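PDB 6K0P: alpha-1,3-glucanase from Paenibacillus glycanilyticus, which hydrolyses alpha-1,3-glucosidic linkages in alpha-1,3-glucan as a glycoside hydrolase of family 87, and is captured here as a catalytic domain with bound nigerose. Local coordinates for residues A[387-392]-A[411-416]; A[422-427]-A[470-475]; A[429-434]-A[474-479]; A[532-537]-A[560-565]. The protein carries 1 engineered substitution. All coordinates share one frame; numbering follows the deposited sequence.

All four contacts join neighbouring coils of the parallel beta-helix in the catalytic domain. Contacts 1, 2 and 3 form one cluster, with the centre of contact 3 about 13 Å from the centres of both contact 1 and contact 2. Phe-427 of contact 2 ties them together: its CZ lies 3.7 Å from Ile-415 CG2 of contact 1, and its CE1 lies 3.7 Å from Ile-477 CD1 of contact 3. Contact 4 stands apart, with nearest atoms about 6 Å from contacts 2 and 3. Tyr-422 of contact 2 touches a bound glucose. Contact 1 ends near a bound glucose too, about 7 Å from the side chain of Ser-416.

Contact 1 of 4, residues A[387-392]-A[411-416]; sequences AAFAVY and PGITIS
Phe-389 and Ile-413 begin a run of parallel pairing between strands 389-392 and 413-416, whose axes are 4.6 Å apart and differ in direction by 5°. The backbone bonds pass to and fro. Phe-389 N gives to Gly-412 O and Thr-414 N gives to Phe-389 O. Val-391 N then donates to Thr-414 O at 2.9 Å, and Ser-416 N donates to Val-391 O at 3.0 Å.

Phe-389, Val-391, Ile-413 and Ile-415 share one face of the sheet. Val-391 CG1 sits between the backbone N and the carbonyl carbon (chi1 58°), where it lies 3.9 Å from Ile-415 CG1. These two side chains run side by side and point the same way. Ile-415 and Ile-413 also pack on Ile-434 of a later coil.

The other face carries Ala-390, Thr-414, Tyr-392 and Ser-416. The ring of Tyr-392 leans back over the sheet, with CD1 3.8 Å from Ser-416 CB and CE1 4.1 Å from Thr-414 CG2. Water 1 donates to Tyr-392 OH and is also bonded to Thr-414 OG1, at 2.9 Å from that oxygen. Tyr-392 OH is further bonded to Asp-355, so two partners fix the end of the ring. Ser-416 OG is bonded to Tyr-418 N, next to the glycan site that includes Tyr-418.

Two matched strands with an apolar inner face (Phe-389, Val-391, Ile-413, Ile-415) and a more polar outer one are characteristic of successive coils in a parallel beta-helix, the fold of the pectate-lyase-like clan.

Contact 2 of 4, residues A[422-427]-A[470-475]; sequences YNTLGF and GDRAIK. With GLC (alpha-D-glucopyranose), chain B.
The loop holding Tyr-422 of a glycan pocket is joined to loop 470-475 through Thr-424, Gly-426 and Phe-427, which meet Arg-472, Ala-473 and Ile-474. Tyr-422 itself points to the sugar, with OH 3.4 Å from C6 of the glucose.

Arg-472 bends at CG (chi2 -66°), which brings CD to 3.2 Å from Thr-424 O. Its NE makes a weak bond to the same oxygen at 3.0 Å, with an angle of 129°. Thr-424 O and water 2 both lie at the guanidinium edge, in its plane. Water 2 accepts from Arg-472 NH2 and Thr-424 N and donates to Tyr-422 O, so one water links the arginine to the backbone of Tyr-422 itself and of Thr-424. Arg-472 NH1 bonds to Asp-471 O from above the plane of that carbonyl.

Gly-426 N donates to Thr-424 OG1 in an ST turn. Without a side chain, Gly-426 lets Arg-472 CB approach its CA to 3.6 Å. Beyond it, Phe-427 N donates to Ala-473 O at 3.0 Å. That oxygen also lies at the edge of the Phe-427 ring, near its plane. The ring runs alongside Ile-474, with CE2 3.9 Å from CD1.

The two loops follow strands 409-416 and 465-469, which pair in parallel on successive coils of the beta-helix, and the first loop carries Tyr-422 into the glycan pocket.

Contact 3 of 4, residues A[429-434]-A[474-479]; sequences DQDTVI and IKNILI. With ACY (acetic acid), chain L.
Asp-431 and Asn-476 meet at about a right angle, with the carboxylate and amide planes 52° apart. Asp-431 OD1 rests 3.4 Å from Asn-476 CB. Water 5 donates to Asp-431 OD1 and to Asn-476 OD1, bridging the two side chains. Each has a further partner: Asp-431 OD2 forms a salt bridge with Arg-508, and Asn-476 OD1 is bonded to Asn-506.

Asp-429 and Lys-475 slant across each other. The lysine chain is extended beyond CG, and NZ reaches Asp-429 OD1 at 2.8 Å in a salt bridge. Asp-429 N donates to OXT of a bound acetic acid, probably from the crystallisation liquor.

Further along, the contact becomes regular parallel strand pairing. Thr-432 N donates to Asn-476 O at 2.8 Å, and Leu-478 N donates to Thr-432 O. Ile-434 N continues to Leu-478 O. On one face Ile-477 turns CD1 to Thr-432 CB, 3.9 Å away, while Ile-434 and Ile-479 follow beside them and pack on Ile-415. Val-433 and Leu-478 take the other face.

The chemistry thus changes along the pair, from charges and water at the loop end to aliphatic packing between the strands. The Arg-508 pairing would favour an ionised Asp-431.

Contact 4 of 4, residues A[532-537]-A[560-565]; sequences QGPAYG and SPNFTV
Asn-562 lies flat against the ring of Tyr-536, with its amide plane only 7° from the ring plane. Its CB stands over the centre of the ring, 3.6 Å from the centroid, in a CH-pi contact. CG is carried on towards the phenol end and lies 3.4 Å from Tyr-536 CZ. The two side chains run side by side, pointing the same way. Asn-562 OD1 receives hydrogen bonds from water 7 and water 8. Water 7 also donates to Ala-535 O, at 2.8 Å, and accepts from Asn-562 N, so it bridges Ala-535 O to the backbone N and side chain of Asn-562.

Gly-537 makes the backbone join. Its N donates to Asn-562 O at 2.9 Å, and its O accepts from Thr-564 N at 2.9 Å. This pairs Gly-537 with Phe-563 in a parallel bridge between strands 537-541 and 563-569. The chain arrives there through a type I turn from Ser-560 to Phe-563.

With CG anti to its backbone N (chi1 -169°), the Phe-563 ring lies beside Ala-535, CD1 3.5 Å from Ala-535 CB. Phe-563 CB is 3.3 Å from Ala-535 O. Leu-524 and Met-504 also touch the Phe-563 side chain. Water 6 accepts from Ala-535 N and donates to Ser-560 OG, which is bonded in turn to Gly-556 O.

Direct backbone bonds join these late beta-helix coils at Gly-537. Before them, waters 6 and 7 satisfy Ala-535 N and O. Asn-562 CB on the tyrosine ring and Ala-535 CB on the Phe-563 ring supply the apolar packing, while the stacked amide keeps its OD1 hydrated.

Contact 1 of 4, residues A[387-392]-A[411-416]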
# COMPACT_ATOMS: atom_id res chain seq x y z
N ALA A 387 6.48 -1.00 -5.25
CA ALA A 387 7.03 -0.24 -4.14
C ALA A 387 5.93 0.29 -3.22
O ALA A 387 4.77 0.43 -3.60
CB ALA A 387 7.89 0.93 -4.65
N ALA A 388 6.32 0.60 -1.97
CA ALA A 388 5.40 1.30 -1.08
C ALA A 388 5.08 2.70 -1.60
O ALA A 388 3.92 3.13 -1.59
CB ALA A 388 5.98 1.34 0.34
N PHE A 389 6.10 3.42 -2.07
CA PHE A 389 5.96 4.77 -2.58
C PHE A 389 6.77 4.87 -3.85
O PHE A 389 7.90 4.38 -3.90
CB PHE A 389 6.47 5.80 -1.54
CG PHE A 389 5.82 5.67 -0.20
CD1 PHE A 389 4.58 6.24 0.03
CD2 PHE A 389 6.43 4.94 0.82
CE1 PHE A 389 3.96 6.10 1.26
CE2 PHE A 389 5.82 4.80 2.05
CZ PHE A 389 4.58 5.38 2.27
N ALA A 390 6.21 5.49 -4.89
CA ALA A 390 6.91 5.56 -6.16
C ALA A 390 6.66 6.91 -6.81
O ALA A 390 5.51 7.35 -6.94
CB ALA A 390 6.48 4.44 -7.11
N VAL A 391 7.75 7.56 -7.24
CA VAL A 391 7.65 8.84 -7.93
C VAL A 391 8.41 8.73 -9.25
O VAL A 391 9.61 8.40 -9.26
CB VAL A 391 8.13 10.01 -7.06
CG1 VAL A 391 9.56 9.83 -6.58
CG2 VAL A 391 7.95 11.34 -7.79
N TYR A 392 7.71 8.96 -10.35
CA TYR A 392 8.26 8.84 -11.69
C TYR A 392 8.25 10.24 -12.30
O TYR A 392 7.23 10.70 -12.81
CB TYR A 392 7.41 7.86 -12.51
CG TYR A 392 7.27 6.48 -11.89
CD1 TYR A 392 8.24 5.50 -12.08
CD2 TYR A 392 6.16 6.16 -11.12
CE1 TYR A 392 8.10 4.23 -11.53
CE2 TYR A 392 6.01 4.90 -10.56
CZ TYR A 392 6.98 3.95 -10.76
OH TYR A 392 6.84 2.69 -10.20
N PRO A 411 11.54 -1.78 -4.02
CA PRO A 411 11.95 -0.85 -2.96
C PRO A 411 10.81 -0.39 -2.07
O PRO A 411 9.62 -0.47 -2.42
CB PRO A 411 12.48 0.36 -3.74
CG PRO A 411 12.96 -0.21 -5.01
CD PRO A 411 11.98 -1.29 -5.34
N GLY A 412 11.19 0.14 -0.91
CA GLY A 412 10.28 0.98 -0.16
C GLY A 412 9.89 2.23 -0.93
O GLY A 412 8.72 2.61 -0.95
N ILE A 413 10.88 2.89 -1.55
CA ILE A 413 10.66 4.10 -2.34
C ILE A 413 11.40 3.95 -3.67
O ILE A 413 12.62 3.77 -3.68
CB ILE A 413 11.12 5.38 -1.62
CG1 ILE A 413 10.48 5.48 -0.23
CG2 ILE A 413 10.77 6.60 -2.47
CD1 ILE A 413 10.93 6.71 0.54
N THR A 414 10.66 4.04 -4.77
CA THR A 414 11.24 4.10 -6.11
C THR A 414 11.24 5.56 -6.56
O THR A 414 10.20 6.23 -6.51
CB THR A 414 10.40 3.27 -7.09
OG1 THR A 414 10.56 1.89 -6.78
CG2 THR A 414 10.85 3.51 -8.54
N ILE A 415 12.40 6.04 -7.00
CA ILE A 415 12.56 7.38 -7.56
C ILE A 415 13.17 7.17 -8.93
O ILE A 415 14.35 6.81 -9.04
CB ILE A 415 13.48 8.25 -6.67
CG1 ILE A 415 12.90 8.34 -5.25
CG2 ILE A 415 13.64 9.66 -7.25
CD1 ILE A 415 13.84 8.99 -4.22
N SER A 416 12.37 7.35 -9.99
CA SER A 416 12.75 6.85 -11.31
C SER A 416 12.46 7.86 -12.41
O SER A 416 11.36 8.43 -12.46
CB SER A 416 11.97 5.56 -11.63
OG SER A 416 12.16 5.19 -12.99
O HOH W 1 8.16 1.12 -8.12

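Contact 2 of 4, residues A[422-427]-A[470-475]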
# COMPACT_ATOMS: atom_id res chain seq x y z
N TYR A 422 6.11 6.27 -22.36
CA TYR A 422 5.17 7.37 -22.39
C TYR A 422 5.89 8.69 -22.66
O TYR A 422 7.12 8.77 -22.69
CB TYR A 422 4.36 7.42 -21.09
CG TYR A 422 3.58 6.15 -20.82
CD1 TYR A 422 2.42 5.86 -21.53
CD2 TYR A 422 4.00 5.23 -19.87
CE1 TYR A 422 1.70 4.70 -21.30
CE2 TYR A 422 3.29 4.07 -19.62
CZ TYR A 422 2.14 3.81 -20.34
OH TYR A 422 1.44 2.65 -20.10
N ASN A 423 5.10 9.75 -22.86
CA ASN A 423 5.64 11.06 -23.20
C ASN A 423 5.90 11.83 -21.91
O ASN A 423 4.97 12.37 -21.30
CB ASN A 423 4.66 11.80 -24.10
CG ASN A 423 5.20 13.13 -24.59
OD1 ASN A 423 6.36 13.48 -24.35
ND2 ASN A 423 4.36 13.89 -25.29
N THR A 424 7.16 11.88 -21.49
CA THR A 424 7.49 12.54 -20.23
C THR A 424 8.87 13.18 -20.32
O THR A 424 9.75 12.70 -21.04
CB THR A 424 7.45 11.58 -19.04
OG1 THR A 424 8.07 12.21 -17.91
CG2 THR A 424 8.18 10.29 -19.36
N LEU A 425 9.05 14.26 -19.57
CA LEU A 425 10.32 14.97 -19.48
C LEU A 425 11.16 14.53 -18.30
O LEU A 425 12.25 15.06 -18.09
CB LEU A 425 10.06 16.48 -19.39
CG LEU A 425 9.06 17.01 -20.42
CD1 LEU A 425 8.55 18.39 -20.02
CD2 LEU A 425 9.71 17.07 -21.79
N GLY A 426 10.69 13.56 -17.51
CA GLY A 426 11.44 13.17 -16.33
C GLY A 426 11.22 14.14 -15.17
O GLY A 426 10.14 14.69 -14.99
N PHE A 427 12.27 14.33 -14.37
CA PHE A 427 12.20 15.27 -13.27
C PHE A 427 12.47 16.69 -13.76
O PHE A 427 13.22 16.90 -14.72
CB PHE A 427 13.18 14.89 -12.16
CG PHE A 427 12.78 13.66 -11.41
CD1 PHE A 427 11.85 13.73 -10.39
CD2 PHE A 427 13.27 12.41 -11.78
CE1 PHE A 427 11.44 12.59 -9.71
CE2 PHE A 427 12.86 11.26 -11.11
CZ PHE A 427 11.94 11.35 -10.07
N GLY A 470 16.69 6.87 -15.74
CA GLY A 470 16.25 6.09 -16.88
C GLY A 470 16.62 6.76 -18.19
O GLY A 470 17.80 7.05 -18.44
N ASP A 471 15.62 7.02 -19.03
CA ASP A 471 15.85 7.67 -20.31
C ASP A 471 15.54 9.16 -20.29
O ASP A 471 15.71 9.82 -21.32
CB ASP A 471 15.07 6.96 -21.42
CG ASP A 471 13.59 6.79 -21.10
OD1 ASP A 471 13.17 7.04 -19.95
OD2 ASP A 471 12.84 6.39 -22.02
N ARG A 472 15.12 9.70 -19.15
CA ARG A 472 14.78 11.10 -19.03
C ARG A 472 15.56 11.72 -17.87
O ARG A 472 16.21 11.02 -17.08
CB ARG A 472 13.27 11.29 -18.83
CG ARG A 472 12.41 10.70 -19.95
CD ARG A 472 12.62 11.42 -21.28
NE ARG A 472 11.76 10.87 -22.32
CZ ARG A 472 12.16 9.99 -23.23
NH1 ARG A 472 13.42 9.57 -23.24
NH2 ARG A 472 11.32 9.53 -24.14
N ALA A 473 15.46 13.05 -17.76
CA ALA A 473 16.26 13.79 -16.79
C ALA A 473 16.02 13.29 -15.38
O ALA A 473 14.88 13.07 -14.95
CB ALA A 473 15.91 15.28 -16.87
N ILE A 474 17.11 13.15 -14.63
CA ILE A 474 17.10 12.73 -13.24
C ILE A 474 17.83 13.79 -12.44
O ILE A 474 19.07 13.90 -12.51
CB ILE A 474 17.68 11.31 -13.05
CG1 ILE A 474 17.94 11.01 -11.57
CG2 ILE A 474 18.95 11.10 -13.89
CD1 ILE A 474 16.68 10.76 -10.77
N LYS A 475 17.08 14.62 -11.72
CA LYS A 475 17.65 15.81 -11.11
C LYS A 475 16.76 16.30 -9.98
O LYS A 475 15.55 16.05 -9.96
CB LYS A 475 17.87 16.93 -12.13
CG LYS A 475 16.64 17.27 -12.98
CD LYS A 475 16.92 18.46 -13.89
CE LYS A 475 15.82 18.65 -14.93
NZ LYS A 475 16.10 19.84 -15.81
C1 GLC B . -3.90 3.11 -16.99
C2 GLC B . -5.02 3.57 -17.92
C3 GLC B . -4.53 3.50 -19.36
C4 GLC B . -3.24 4.30 -19.52
C5 GLC B . -2.21 3.82 -18.49
C6 GLC B . -0.89 4.60 -18.55
O2 GLC B . -6.14 2.71 -17.75
O3 GLC B . -5.52 3.97 -20.24
O4 GLC B . -2.73 4.13 -20.82
O5 GLC B . -2.76 3.93 -17.18
O6 GLC B . -1.12 5.98 -18.37
O HOH W 2 9.08 10.55 -23.30
O HOH W 3 14.76 14.32 -20.23

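Contact 3 of 4, residues A[429-434]-A[474-479]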
# COMPACT_ATOMS: atom_id res chain seq x y z
N ASP A 429 12.75 21.14 -12.58
CA ASP A 429 13.74 22.05 -12.03
C ASP A 429 13.53 22.37 -10.55
O ASP A 429 14.35 23.10 -9.98
CB ASP A 429 13.80 23.34 -12.85
CG ASP A 429 14.50 23.14 -14.17
OD1 ASP A 429 15.00 22.02 -14.43
OD2 ASP A 429 14.56 24.10 -14.96
N GLN A 430 12.47 21.87 -9.93
CA GLN A 430 12.25 22.06 -8.51
C GLN A 430 12.26 20.71 -7.81
O GLN A 430 11.87 19.69 -8.41
CB GLN A 430 10.93 22.83 -8.25
CG GLN A 430 10.95 24.23 -8.87
CD GLN A 430 9.73 25.08 -8.52
OE1 GLN A 430 8.78 24.61 -7.89
NE2 GLN A 430 9.76 26.34 -8.92
N ASP A 431 12.69 20.71 -6.55
CA ASP A 431 12.98 19.46 -5.85
C ASP A 431 11.77 18.54 -5.74
O ASP A 431 10.64 18.98 -5.48
CB ASP A 431 13.46 19.76 -4.43
CG ASP A 431 14.94 20.03 -4.35
OD1 ASP A 431 15.68 19.69 -5.30
OD2 ASP A 431 15.36 20.58 -3.32
N THR A 432 12.04 17.25 -5.91
CA THR A 432 11.18 16.19 -5.42
C THR A 432 11.77 15.78 -4.08
O THR A 432 12.95 15.41 -4.01
CB THR A 432 11.21 15.02 -6.40
OG1 THR A 432 10.67 15.46 -7.66
CG2 THR A 432 10.40 13.84 -5.87
N VAL A 433 10.98 15.90 -3.02
CA VAL A 433 11.48 15.81 -1.65
C VAL A 433 10.88 14.60 -0.96
O VAL A 433 9.65 14.43 -0.95
CB VAL A 433 11.17 17.09 -0.85
CG1 VAL A 433 11.65 16.94 0.60
CG2 VAL A 433 11.78 18.31 -1.52
N ILE A 434 11.74 13.77 -0.39
CA ILE A 434 11.35 12.73 0.55
C ILE A 434 11.87 13.20 1.90
O ILE A 434 13.08 13.33 2.09
CB ILE A 434 11.92 11.36 0.16
CG1 ILE A 434 11.19 10.77 -1.06
CG2 ILE A 434 11.81 10.39 1.34
CD1 ILE A 434 11.52 11.42 -2.39
N ILE A 474 17.11 13.15 -14.63
CA ILE A 474 17.10 12.73 -13.24
C ILE A 474 17.83 13.79 -12.44
O ILE A 474 19.07 13.90 -12.51
CB ILE A 474 17.68 11.31 -13.05
CG1 ILE A 474 17.94 11.01 -11.57
CG2 ILE A 474 18.95 11.10 -13.89
CD1 ILE A 474 16.68 10.76 -10.77
N LYS A 475 17.08 14.62 -11.72
CA LYS A 475 17.65 15.81 -11.11
C LYS A 475 16.76 16.30 -9.98
O LYS A 475 15.55 16.05 -9.96
CB LYS A 475 17.87 16.93 -12.13
CG LYS A 475 16.64 17.27 -12.98
CD LYS A 475 16.92 18.46 -13.89
CE LYS A 475 15.82 18.65 -14.93
NZ LYS A 475 16.10 19.84 -15.81
N ASN A 476 17.37 17.02 -9.04
CA ASN A 476 16.65 17.74 -8.00
C ASN A 476 15.84 16.78 -7.12
O ASN A 476 14.61 16.83 -7.06
CB ASN A 476 15.79 18.85 -8.61
CG ASN A 476 16.63 19.86 -9.35
OD1 ASN A 476 17.60 20.37 -8.80
ND2 ASN A 476 16.30 20.12 -10.62
N ILE A 477 16.58 15.89 -6.45
CA ILE A 477 16.03 14.88 -5.56
C ILE A 477 16.66 15.10 -4.20
O ILE A 477 17.89 15.09 -4.08
CB ILE A 477 16.37 13.46 -6.05
CG1 ILE A 477 15.91 13.25 -7.50
CG2 ILE A 477 15.81 12.41 -5.09
CD1 ILE A 477 14.42 13.33 -7.70
N LEU A 478 15.84 15.31 -3.18
CA LEU A 478 16.30 15.51 -1.81
C LEU A 478 15.69 14.43 -0.93
O LEU A 478 14.46 14.33 -0.84
CB LEU A 478 15.91 16.91 -1.32
CG LEU A 478 16.24 17.19 0.14
CD1 LEU A 478 17.73 17.04 0.37
CD2 LEU A 478 15.80 18.60 0.55
N ILE A 479 16.54 13.61 -0.32
CA ILE A 479 16.11 12.51 0.55
C ILE A 479 16.64 12.84 1.94
O ILE A 479 17.86 12.86 2.14
CB ILE A 479 16.64 11.15 0.08
CG1 ILE A 479 16.07 10.80 -1.30
CG2 ILE A 479 16.33 10.06 1.10
CD1 ILE A 479 16.87 9.76 -2.07
C ACY L . 9.82 23.15 -13.44
O ACY L . 9.29 23.11 -12.27
OXT ACY L . 10.72 22.42 -13.84
CH3 ACY L . 9.20 24.23 -14.35
O HOH W 4 12.45 16.92 -9.11
O HOH W 5 17.49 21.42 -6.23

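Contact 4 of 4, residues A[532-537]-A[560-565]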
# COMPACT_ATOMS: atom_id res chain seq x y z
N GLN A 532 24.50 -3.33 -19.48
CA GLN A 532 24.29 -2.19 -18.61
C GLN A 532 25.57 -1.82 -17.89
O GLN A 532 26.41 -2.68 -17.60
CB GLN A 532 23.19 -2.50 -17.59
CG GLN A 532 21.82 -2.55 -18.22
CD GLN A 532 21.46 -1.24 -18.88
OE1 GLN A 532 21.44 -0.20 -18.23
NE2 GLN A 532 21.19 -1.28 -20.18
N GLY A 533 25.72 -0.53 -17.60
CA GLY A 533 26.92 -0.02 -16.98
C GLY A 533 26.64 0.79 -15.73
O GLY A 533 25.53 0.77 -15.19
N PRO A 534 27.64 1.52 -15.26
CA PRO A 534 27.56 2.18 -13.95
C PRO A 534 26.86 3.54 -14.01
O PRO A 534 26.44 4.01 -15.07
CB PRO A 534 29.03 2.34 -13.56
CG PRO A 534 29.75 2.45 -14.89
CD PRO A 534 28.99 1.57 -15.84
N ALA A 535 26.75 4.17 -12.85
CA ALA A 535 25.92 5.36 -12.69
C ALA A 535 26.67 6.61 -13.11
O ALA A 535 27.90 6.69 -13.02
CB ALA A 535 25.46 5.50 -11.24
N TYR A 536 25.91 7.61 -13.56
CA TYR A 536 26.45 8.86 -14.08
C TYR A 536 25.96 10.04 -13.24
O TYR A 536 24.76 10.17 -12.99
CB TYR A 536 26.03 9.08 -15.53
CG TYR A 536 26.92 8.33 -16.50
CD1 TYR A 536 26.90 6.94 -16.57
CD2 TYR A 536 27.80 9.02 -17.33
CE1 TYR A 536 27.73 6.25 -17.45
CE2 TYR A 536 28.63 8.34 -18.20
CZ TYR A 536 28.59 6.96 -18.26
OH TYR A 536 29.42 6.31 -19.14
N GLY A 537 26.89 10.90 -12.84
CA GLY A 537 26.57 12.11 -12.11
C GLY A 537 27.15 12.05 -10.71
O GLY A 537 28.37 11.95 -10.54
N SER A 560 32.72 2.94 -10.46
CA SER A 560 31.78 3.90 -11.03
C SER A 560 32.52 5.20 -11.31
O SER A 560 32.37 6.20 -10.59
CB SER A 560 30.57 4.10 -10.12
OG SER A 560 30.02 2.84 -9.76
N PRO A 561 33.35 5.22 -12.37
CA PRO A 561 34.20 6.39 -12.63
C PRO A 561 33.45 7.62 -13.12
O PRO A 561 34.06 8.69 -13.18
CB PRO A 561 35.17 5.88 -13.71
CG PRO A 561 34.39 4.84 -14.44
CD PRO A 561 33.53 4.17 -13.38
N ASN A 562 32.17 7.49 -13.47
CA ASN A 562 31.36 8.62 -13.93
C ASN A 562 30.46 9.17 -12.83
O ASN A 562 29.63 10.05 -13.11
CB ASN A 562 30.49 8.20 -15.12
CG ASN A 562 31.23 7.30 -16.10
OD1 ASN A 562 31.13 6.07 -16.04
ND2 ASN A 562 31.98 7.93 -17.01
N PHE A 563 30.58 8.67 -11.60
CA PHE A 563 29.70 9.02 -10.49
C PHE A 563 30.56 9.47 -9.32
O PHE A 563 31.49 8.76 -8.93
CB PHE A 563 28.87 7.80 -10.07
CG PHE A 563 27.74 8.14 -9.11
CD1 PHE A 563 26.50 8.47 -9.61
CD2 PHE A 563 27.93 8.12 -7.73
CE1 PHE A 563 25.44 8.77 -8.75
CE2 PHE A 563 26.86 8.43 -6.87
CZ PHE A 563 25.63 8.75 -7.39
N THR A 564 30.25 10.64 -8.76
CA THR A 564 31.00 11.18 -7.64
C THR A 564 30.16 11.11 -6.37
O THR A 564 29.10 11.74 -6.28
CB THR A 564 31.43 12.62 -7.91
OG1 THR A 564 32.33 12.64 -9.02
CG2 THR A 564 32.12 13.20 -6.68
N VAL A 565 30.64 10.35 -5.39
CA VAL A 565 30.07 10.34 -4.05
C VAL A 565 30.71 11.49 -3.29
O VAL A 565 31.94 11.56 -3.17
CB VAL A 565 30.37 9.00 -3.34
CG1 VAL A 565 29.83 9.01 -1.91
CG2 VAL A 565 29.81 7.83 -4.13
O HOH W 6 27.37 2.90 -10.41
O HOH W 7 30.34 5.36 -13.48
O HOH W 8 31.51 4.07 -17.80